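Local structure of short-chain-enoyl-CoA hydratase (Clostridium acetobutylicum, 5Z7R) at residues V17-P22 / N26-D31; V89-E94 / T146-R151; E97-A102 / N197-N202. The protein catalyses the reversible hydration of crotonyl-CoA, and also accepts hexenoyl-CoA but not longer analogues, in butanoate metabolism. All coordinates share one frame; numbering follows the deposited sequence.

Contact 1. Residues V17-P22 / N26-D31; sequences VTINRP and NALNSD
The beta-alpha turn that leads from strand 14-19 into helix 30-45, within a beta-alpha-beta unit of the crotonase fold, is closed by Arg21 and Asn26, which bind each other twice. The Arg21 N-H points at Asn26 OD1 (2.8 Å), tilted from the amide plane, and the Asn26 backbone N returns a bond to Arg21 O at 2.9 Å. Asparagine suits this place because it tolerates the left-handed backbone of Asn26 (phi 52°) while its short side chain folds back over the turn. CG stands anti to the carbonyl carbon and beside the backbone N, which turns the amide toward the end of strand 14-19, where OD1 takes the Arg21 N-H. ND2 donates to Ala57 O, which supports this orientation of the amide, although Asn26 OD1 also lies 2.7 Å from Ile19 O, a second acceptor. Ile19, the last strand residue, lays its CG2 on Asn26 CB (3.7 Å), while its CD1 reaches Leu28 CD2 at 4.4 Å.

Farther along, the Arg21 chain bends at chi3 (59°) and carries NH1 to Ala27 O in a bent bond of 2.7 Å, above that carbonyl's plane. The Asn29 amide lies nearly parallel to the guanidinium, 14° off, with ND2 over one face near the rim; both nitrogens are donors and do not bond to each other. Asn29, at the N-cap of helix 30-45, caps a backbone N just inside it, and its OD1 is hydrogen-bonded with Thr32 OG1. The Asn26 amide, Arg21 peptide and Ala27 carbonyl are thus all bonded within the turn or beside it.

Contact 2. Residues V89-E94 / T146-R151; sequences VFRRLE and TQRLSR
Glu94 OE2 is gripped by two arginines from opposite faces of its carboxylate plane: Arg148 NH2 from across the contact at 2.7 Å and Arg91 NH2, one helical turn back, also at 2.7 Å. Arg148 supplies a second bond, from NE to Glu94 OE1 at 2.6 Å, so it holds the acid side-on, one nitrogen to each oxygen. Both bonds are nearly straight (169°) and run in the guanidinium plane, yet they meet the carboxylate from above its own plane because the two flat groups are turned 57° apart.

The axes of the two helical segments come no nearer than 13.4 Å, a spacing that long side chains bridge. Arg148 is extended from CG to NE, and Glu94, its CG anti to the backbone N, stretches to meet it from the opposite direction. In this way helix 145-153 is pinned to helix 76-95 in the interior of the crotonase fold. Two cations around one buried carboxylate would be expected to keep it ionised.

Arg91 CD lies in the plane of the Arg148 guanidinium at its edge, 3.9 Å from NH2. Arg91 has a further partner through NE, Asp223 of a second subunit, which carries the network into the oligomer interface. Of the Phe90 side chain, CB comes nearest to Arg148, 4.2 Å from NH1; its ring leads away to pack on Glu114, the nucleophile by similarity, and meets Phe143 edge-to-face.

Contact 3. Residues E97-A102 / N197-N202; sequences EKPVIA and NKIVSN
Ile199 reaches from helix 188-201 towards Pro99 and Ile101, its CB directed at the strand and dividing there into two arms. The short arm, CG2, stands anti to the backbone N and ends against Pro99 CG, 3.9 Å away. The long arm starts at CG1, anti to the carbonyl carbon; CG1 itself is more a spacer than a touching atom and merely carries CD1. From there the chain runs on extended (chi2 177°), so that CD1 is carried forward past the proline ring, coming within 4.1 Å of Pro99 CB and 4.4 Å of Ile101 CD1. The two arms therefore touch neighbouring carbons of one ring. The CB branch of isoleucine suits it to this place by putting two methyl groups on the proline, while the length of the CG1-CD1 arm also reaches Ile101, the second residue of the strand.

The contact lays a helix against one face of the central sheet of the crotonase fold, where strand 100-104 runs between strands 51-56 and 121-125. Pro99, just before the strand, and Ile101 turn their side chains to the helix, whereas Val100 between them turns away, the alternation of an extended chain. Proline fits at the entrance to the strand: its rigid ring gives a firm apolar surface, and its carbonyl can still bond to Val52. Ile101 also rests on Ile195 and Ala196, one turn earlier on the same helix.

Val207 of helix 204-217 touches both Pro99 and Ile199. Phe163 of a third subunit does the same, which places this apolar cluster at an interface of the assembly; nearby, Asn202 ND2 donates to Thr164 O of that same neighbouring subunit.

How the contacts relate
All three contacts are mainly buried, but they differ in what they join. Contact 1 is local, closing the strand-to-helix turn within one beta-alpha-beta unit with backbone, amide and guanidinium bonds; contacts 2 and 3 connect parts far apart in sequence. Contact 2 ties helix to helix by charge across widely spaced axes, whereas contact 3 presses helix on sheet through carbon alone. Contacts 1 and 3 reach the same sheet. Leu28 CD1 of contact 1 packs on Phe90 CZ of contact 2 at 3.8 Å, close to Glu114, and helix 76-95 of contact 2 runs on into strand 100-104 of contact 3. Other subunits approach contacts 2 and 3 but leave contact 1 untouched.

Contact 1. Residues V17-P22 / N26-D31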
loop_
_atom_site.group_PDB
_atom_site.type_symbol
_atom_site.label_atom_id
_atom_site.label_comp_id
_atom_site.label_asym_id
_atom_site.label_seq_id
_atom_site.Cartn_x
_atom_site.Cartn_y
_atom_site.Cartn_z
ATOM N N VAL A 17 -19.446 18.981 21.529
ATOM C CA VAL A 17 -18.257 19.018 22.322
ATOM C C VAL A 17 -17.685 20.349 21.999
ATOM O O VAL A 17 -17.561 20.700 20.831
ATOM C CB VAL A 17 -17.301 17.885 21.927
ATOM C CG1 VAL A 17 -15.994 17.950 22.694
ATOM C CG2 VAL A 17 -17.955 16.535 22.163
ATOM N N THR A 18 -17.357 21.109 23.024
ATOM C CA THR A 18 -16.900 22.473 22.826
ATOM C C THR A 18 -15.636 22.631 23.584
ATOM O O THR A 18 -15.616 22.428 24.800
ATOM C CB THR A 18 -17.900 23.536 23.369
ATOM O OG1 THR A 18 -19.196 23.377 22.763
ATOM C CG2 THR A 18 -17.402 24.883 23.092
ATOM N N ILE A 19 -14.577 23.000 22.897
ATOM C CA ILE A 19 -13.359 23.331 23.603
ATOM C C ILE A 19 -13.508 24.754 24.095
ATOM O O ILE A 19 -13.846 25.649 23.320
ATOM C CB ILE A 19 -12.118 23.192 22.734
ATOM C CG1 ILE A 19 -11.851 21.704 22.502
ATOM C CG2 ILE A 19 -10.929 23.852 23.423
ATOM C CD1 ILE A 19 -11.235 21.406 21.165
ATOM N N ASN A 20 -13.224 24.937 25.386
ATOM C CA ASN A 20 -13.569 26.152 26.105
ATOM C C ASN A 20 -12.401 26.675 26.935
ATOM O O ASN A 20 -12.368 26.467 28.136
ATOM C CB ASN A 20 -14.790 25.841 26.975
ATOM C CG ASN A 20 -15.279 27.034 27.783
ATOM O OD1 ASN A 20 -14.947 28.199 27.513
ATOM N ND2 ASN A 20 -16.080 26.738 28.792
ATOM N N ARG A 21 -11.429 27.307 26.279
ATOM C CA ARG A 21 -10.373 28.081 26.958
ATOM C C ARG A 21 -10.356 29.476 26.365
ATOM O O ARG A 21 -9.395 29.851 25.688
ATOM C CB ARG A 21 -8.994 27.437 26.845
ATOM C CG ARG A 21 -8.822 26.141 27.640
ATOM C CD ARG A 21 -7.413 25.576 27.429
ATOM N NE ARG A 21 -6.331 26.491 27.844
ATOM C CZ ARG A 21 -5.080 26.495 27.358
ATOM N NH1 ARG A 21 -4.718 25.651 26.393
ATOM N NH2 ARG A 21 -4.178 27.363 27.826
ATOM N N PRO A 22 -11.420 30.260 26.660
ATOM C CA PRO A 22 -11.738 31.548 26.033
ATOM C C PRO A 22 -10.567 32.489 26.007
ATOM O O PRO A 22 -10.309 33.114 24.979
ATOM C CB PRO A 22 -12.841 32.118 26.933
ATOM C CG PRO A 22 -13.527 30.913 27.479
ATOM C CD PRO A 22 -12.410 29.926 27.710
ATOM N N ASN A 26 -9.077 28.977 22.941
ATOM C CA ASN A 26 -9.292 27.538 22.885
ATOM C C ASN A 26 -8.087 26.659 22.494
ATOM O O ASN A 26 -8.276 25.531 21.978
ATOM C CB ASN A 26 -10.453 27.264 21.963
ATOM C CG ASN A 26 -11.706 27.919 22.445
ATOM O OD1 ASN A 26 -12.128 27.674 23.569
ATOM N ND2 ASN A 26 -12.316 28.747 21.607
ATOM N N ALA A 27 -6.870 27.141 22.784
ATOM C CA ALA A 27 -5.644 26.391 22.441
ATOM C C ALA A 27 -5.551 25.040 23.142
ATOM O O ALA A 27 -6.150 24.812 24.216
ATOM C CB ALA A 27 -4.387 27.195 22.713
ATOM N N LEU A 28 -4.814 24.144 22.491
ATOM C CA LEU A 28 -4.620 22.786 22.982
ATOM C C LEU A 28 -3.360 22.685 23.814
ATOM O O LEU A 28 -2.293 23.131 23.401
ATOM C CB LEU A 28 -4.488 21.817 21.824
ATOM C CG LEU A 28 -5.642 21.827 20.843
ATOM C CD1 LEU A 28 -5.256 21.040 19.605
ATOM C CD2 LEU A 28 -6.891 21.263 21.506
ATOM N N ASN A 29 -3.506 22.105 24.994
ATOM C CA ASN A 29 -2.371 21.711 25.816
ATOM C C ASN A 29 -2.648 20.294 26.256
ATOM O O ASN A 29 -3.723 19.750 25.924
ATOM C CB ASN A 29 -2.218 22.650 27.008
ATOM C CG ASN A 29 -3.494 22.772 27.832
ATOM O OD1 ASN A 29 -4.389 21.912 27.783
ATOM N ND2 ASN A 29 -3.584 23.850 28.589
ATOM N N SER A 30 -1.700 19.698 26.987
ATOM C CA SER A 30 -1.806 18.283 27.396
ATOM C C SER A 30 -3.106 17.977 28.168
ATOM O O SER A 30 -3.755 16.947 27.897
ATOM C CB SER A 30 -0.591 17.860 28.221
ATOM O OG SER A 30 0.589 18.482 27.744
ATOM N N ASP A 31 -3.503 18.865 29.095
ATOM C CA ASP A 31 -4.728 18.624 29.877
ATOM C C ASP A 31 -5.926 18.584 28.942
ATOM O O ASP A 31 -6.853 17.785 29.142
ATOM C CB ASP A 31 -4.969 19.686 30.966
ATOM C CG ASP A 31 -3.901 19.693 32.048
ATOM O OD1 ASP A 31 -3.232 18.660 32.250
ATOM O OD2 ASP A 31 -3.732 20.747 32.699
#

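Contact 2. Residues V89-E94 / T146-R151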
loop_
_atom_site.group_PDB
_atom_site.type_symbol
_atom_site.label_atom_id
_atom_site.label_comp_id
_atom_site.label_asym_id
_atom_site.label_seq_id
_atom_site.Cartn_x
_atom_site.Cartn_y
_atom_site.Cartn_z
ATOM N N VAL A 89 -4.752 10.876 20.054
ATOM C CA VAL A 89 -6.043 11.442 20.411
ATOM C C VAL A 89 -6.845 11.776 19.140
ATOM O O VAL A 89 -7.978 11.387 18.986
ATOM C CB VAL A 89 -5.906 12.723 21.268
ATOM C CG1 VAL A 89 -7.270 13.347 21.440
ATOM C CG2 VAL A 89 -5.296 12.412 22.630
ATOM N N PHE A 90 -6.227 12.503 18.234
ATOM C CA PHE A 90 -6.881 12.854 16.952
ATOM C C PHE A 90 -7.282 11.667 16.067
ATOM O O PHE A 90 -8.324 11.693 15.431
ATOM C CB PHE A 90 -5.948 13.768 16.201
ATOM C CG PHE A 90 -5.843 15.123 16.806
ATOM C CD1 PHE A 90 -6.356 15.379 18.085
ATOM C CD2 PHE A 90 -5.261 16.158 16.097
ATOM C CE1 PHE A 90 -6.247 16.627 18.646
ATOM C CE2 PHE A 90 -5.158 17.417 16.656
ATOM C CZ PHE A 90 -5.641 17.650 17.934
ATOM N N ARG A 91 -6.464 10.619 16.051
ATOM C CA ARG A 91 -6.777 9.410 15.296
ATOM C C ARG A 91 -7.977 8.707 15.874
ATOM O O ARG A 91 -8.755 8.089 15.127
ATOM C CB ARG A 91 -5.586 8.450 15.301
ATOM C CG ARG A 91 -5.830 7.165 14.557
ATOM C CD ARG A 91 -6.130 7.477 13.091
ATOM N NE ARG A 91 -5.972 6.284 12.276
ATOM C CZ ARG A 91 -6.719 5.964 11.218
ATOM N NH1 ARG A 91 -6.472 4.817 10.578
ATOM N NH2 ARG A 91 -7.679 6.761 10.778
ATOM N N ARG A 92 -8.144 8.795 17.196
ATOM C CA ARG A 92 -9.278 8.143 17.855
ATOM C C ARG A 92 -10.581 8.837 17.465
ATOM O O ARG A 92 -11.618 8.179 17.262
ATOM C CB ARG A 92 -9.116 8.184 19.371
ATOM C CG ARG A 92 -10.149 7.345 20.136
ATOM C CD ARG A 92 -9.822 7.408 21.615
ATOM N NE ARG A 92 -10.718 6.636 22.481
ATOM C CZ ARG A 92 -10.542 6.550 23.797
ATOM N NH1 ARG A 92 -9.528 7.192 24.366
ATOM N NH2 ARG A 92 -11.383 5.857 24.541
ATOM N N LEU A 93 -10.501 10.159 17.364
ATOM C CA LEU A 93 -11.598 10.970 16.887
ATOM C C LEU A 93 -11.961 10.627 15.424
ATOM O O LEU A 93 -13.158 10.460 15.078
ATOM C CB LEU A 93 -11.234 12.448 17.004
ATOM C CG LEU A 93 -12.369 13.432 16.742
ATOM C CD1 LEU A 93 -13.389 13.408 17.877
ATOM C CD2 LEU A 93 -11.844 14.843 16.607
ATOM N N GLU A 94 -10.929 10.484 14.588
ATOM C CA GLU A 94 -11.127 10.189 13.153
ATOM C C GLU A 94 -11.827 8.873 12.988
ATOM O O GLU A 94 -12.722 8.747 12.147
ATOM C CB GLU A 94 -9.767 10.180 12.450
ATOM C CG GLU A 94 -9.765 9.918 10.964
ATOM C CD GLU A 94 -8.425 10.221 10.421
ATOM O OE1 GLU A 94 -8.311 11.253 9.754
ATOM O OE2 GLU A 94 -7.444 9.499 10.758
ATOM N N THR A 146 0.912 17.086 8.425
ATOM C CA THR A 146 1.717 16.738 7.251
ATOM C C THR A 146 1.043 15.658 6.443
ATOM O O THR A 146 1.417 15.411 5.311
ATOM C CB THR A 146 3.133 16.228 7.629
ATOM O OG1 THR A 146 3.073 14.985 8.354
ATOM C CG2 THR A 146 3.889 17.261 8.450
ATOM N N GLN A 147 0.058 14.998 7.033
ATOM C CA GLN A 147 -0.607 13.906 6.379
ATOM C C GLN A 147 -2.047 14.215 5.969
ATOM O O GLN A 147 -2.491 13.819 4.869
ATOM C CB GLN A 147 -0.630 12.693 7.307
ATOM C CG GLN A 147 0.725 12.107 7.625
ATOM C CD GLN A 147 1.655 12.073 6.421
ATOM O OE1 GLN A 147 1.310 11.518 5.371
ATOM N NE2 GLN A 147 2.841 12.677 6.570
ATOM N N ARG A 148 -2.790 14.867 6.858
ATOM C CA ARG A 148 -4.184 15.065 6.635
ATOM C C ARG A 148 -4.413 16.214 5.591
ATOM O O ARG A 148 -5.277 16.118 4.737
ATOM C CB ARG A 148 -4.927 15.271 7.964
ATOM C CG ARG A 148 -5.146 13.961 8.756
ATOM C CD ARG A 148 -6.202 14.047 9.854
ATOM N NE ARG A 148 -6.378 12.770 10.534
ATOM C CZ ARG A 148 -5.698 12.400 11.638
ATOM N NH1 ARG A 148 -4.829 13.213 12.192
ATOM N NH2 ARG A 148 -5.861 11.207 12.175
ATOM N N LEU A 149 -3.629 17.273 5.637
ATOM C CA LEU A 149 -3.927 18.404 4.783
ATOM C C LEU A 149 -3.826 17.973 3.295
ATOM O O LEU A 149 -4.766 18.130 2.532
ATOM C CB LEU A 149 -2.957 19.537 5.087
ATOM C CG LEU A 149 -3.261 20.880 4.439
ATOM C CD1 LEU A 149 -4.637 21.372 4.820
ATOM C CD2 LEU A 149 -2.234 21.897 4.860
ATOM N N SER A 150 -2.695 17.367 2.926
ATOM C CA SER A 150 -2.449 16.955 1.557
ATOM C C SER A 150 -3.499 15.954 1.111
ATOM O O SER A 150 -3.969 15.985 -0.034
ATOM C CB SER A 150 -1.093 16.342 1.459
ATOM O OG SER A 150 -1.010 15.336 2.401
ATOM N N ARG A 151 -3.917 15.094 2.021
ATOM C CA ARG A 151 -5.007 14.164 1.709
ATOM C C ARG A 151 -6.315 14.875 1.452
ATOM O O ARG A 151 -7.115 14.385 0.687
ATOM C CB ARG A 151 -5.240 13.128 2.819
ATOM C CG ARG A 151 -4.275 11.960 2.800
ATOM C CD ARG A 151 -4.302 11.159 4.101
ATOM N NE ARG A 151 -3.495 9.929 3.974
ATOM C CZ ARG A 151 -2.163 9.846 4.070
ATOM N NH1 ARG A 151 -1.604 8.664 3.983
ATOM N NH2 ARG A 151 -1.391 10.915 4.325
#

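Contact 3. Residues E97-A102 / N197-N202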
loop_
_atom_site.group_PDB
_atom_site.type_symbol
_atom_site.label_atom_id
_atom_site.label_comp_id
_atom_site.label_asym_id
_atom_site.label_seq_id
_atom_site.Cartn_x
_atom_site.Cartn_y
_atom_site.Cartn_z
ATOM N N GLU A 97 -16.679 5.697 15.877
ATOM C CA GLU A 97 -17.768 5.122 15.111
ATOM C C GLU A 97 -19.087 5.920 15.060
ATOM O O GLU A 97 -20.063 5.443 14.554
ATOM C CB GLU A 97 -18.003 3.686 15.588
ATOM C CG GLU A 97 -16.758 2.807 15.422
ATOM C CD GLU A 97 -17.071 1.405 14.913
ATOM O OE1 GLU A 97 -16.613 1.050 13.775
ATOM O OE2 GLU A 97 -17.770 0.673 15.672
ATOM N N LYS A 98 -19.111 7.144 15.538
ATOM C CA LYS A 98 -20.156 8.089 15.141
ATOM C C LYS A 98 -19.514 9.202 14.304
ATOM O O LYS A 98 -18.385 9.573 14.547
ATOM C CB LYS A 98 -20.900 8.721 16.339
ATOM C CG LYS A 98 -20.621 8.173 17.740
ATOM C CD LYS A 98 -21.263 6.830 18.024
ATOM C CE LYS A 98 -21.057 6.431 19.485
ATOM N NZ LYS A 98 -22.048 5.420 19.963
ATOM N N PRO A 99 -20.250 9.769 13.348
ATOM C CA PRO A 99 -19.778 10.871 12.537
ATOM C C PRO A 99 -19.498 12.101 13.349
ATOM O O PRO A 99 -20.263 12.406 14.260
ATOM C CB PRO A 99 -20.954 11.148 11.649
ATOM C CG PRO A 99 -21.579 9.795 11.483
ATOM C CD PRO A 99 -21.532 9.256 12.854
ATOM N N VAL A 100 -18.416 12.815 13.046
ATOM C CA VAL A 100 -18.154 14.025 13.754
ATOM C C VAL A 100 -17.910 15.199 12.826
ATOM O O VAL A 100 -17.158 15.106 11.862
ATOM C CB VAL A 100 -17.109 13.864 14.895
ATOM C CG1 VAL A 100 -16.547 12.461 14.951
ATOM C CG2 VAL A 100 -16.060 14.945 14.904
ATOM N N ILE A 101 -18.610 16.297 13.157
ATOM C CA ILE A 101 -18.680 17.490 12.377
ATOM C C ILE A 101 -17.923 18.535 13.157
ATOM O O ILE A 101 -18.252 18.799 14.332
ATOM C CB ILE A 101 -20.166 17.926 12.204
ATOM C CG1 ILE A 101 -20.958 16.876 11.430
ATOM C CG2 ILE A 101 -20.316 19.255 11.466
ATOM C CD1 ILE A 101 -22.406 16.788 11.872
ATOM N N ALA A 102 -16.920 19.123 12.527
ATOM C CA ALA A 102 -16.274 20.301 13.057
ATOM C C ALA A 102 -17.030 21.583 12.635
ATOM O O ALA A 102 -17.099 21.916 11.429
ATOM C CB ALA A 102 -14.862 20.383 12.570
ATOM N N ASN A 197 -28.539 16.224 12.299
ATOM C CA ASN A 197 -29.895 15.714 12.455
ATOM C C ASN A 197 -30.310 14.803 11.317
ATOM O O ASN A 197 -30.898 13.763 11.558
ATOM C CB ASN A 197 -30.894 16.867 12.703
ATOM C CG ASN A 197 -30.668 17.526 14.064
ATOM O OD1 ASN A 197 -30.485 16.836 15.076
ATOM N ND2 ASN A 197 -30.648 18.857 14.095
ATOM N N LYS A 198 -29.982 15.179 10.083
ATOM C CA LYS A 198 -30.176 14.264 8.954
ATOM C C LYS A 198 -29.413 12.989 9.234
ATOM O O LYS A 198 -29.980 11.909 9.145
ATOM C CB LYS A 198 -29.716 14.844 7.600
ATOM C CG LYS A 198 -30.157 16.271 7.362
ATOM C CD LYS A 198 -30.079 16.693 5.906
ATOM C CE LYS A 198 -30.479 18.169 5.707
ATOM N NZ LYS A 198 -29.341 19.135 5.872
ATOM N N ILE A 199 -28.134 13.099 9.596
ATOM C CA ILE A 199 -27.357 11.873 9.843
ATOM C C ILE A 199 -28.065 10.948 10.841
ATOM O O ILE A 199 -28.171 9.726 10.653
ATOM C CB ILE A 199 -25.946 12.184 10.339
ATOM C CG1 ILE A 199 -25.173 12.899 9.202
ATOM C CG2 ILE A 199 -25.277 10.901 10.826
ATOM C CD1 ILE A 199 -23.761 13.349 9.539
ATOM N N VAL A 200 -28.562 11.557 11.905
ATOM C CA VAL A 200 -29.209 10.822 13.012
ATOM C C VAL A 200 -30.536 10.149 12.621
ATOM O O VAL A 200 -30.887 9.111 13.166
ATOM C CB VAL A 200 -29.390 11.789 14.198
ATOM C CG1 VAL A 200 -30.401 11.265 15.190
ATOM C CG2 VAL A 200 -28.038 12.057 14.854
ATOM N N SER A 201 -31.242 10.716 11.647
ATOM C CA SER A 201 -32.475 10.110 11.106
ATOM C C SER A 201 -32.238 8.885 10.265
ATOM O O SER A 201 -33.168 8.086 10.031
ATOM C CB SER A 201 -33.187 11.130 10.241
ATOM O OG SER A 201 -32.534 12.387 10.419
ATOM N N ASN A 202 -31.015 8.744 9.763
ATOM C CA ASN A 202 -30.698 7.596 8.944
ATOM C C ASN A 202 -30.334 6.398 9.774
ATOM O O ASN A 202 -30.098 6.516 10.969
ATOM C CB ASN A 202 -29.587 7.941 7.995
ATOM C CG ASN A 202 -30.025 8.931 6.957
ATOM O OD1 ASN A 202 -31.079 8.745 6.350
ATOM N ND2 ASN A 202 -29.213 9.973 6.720
#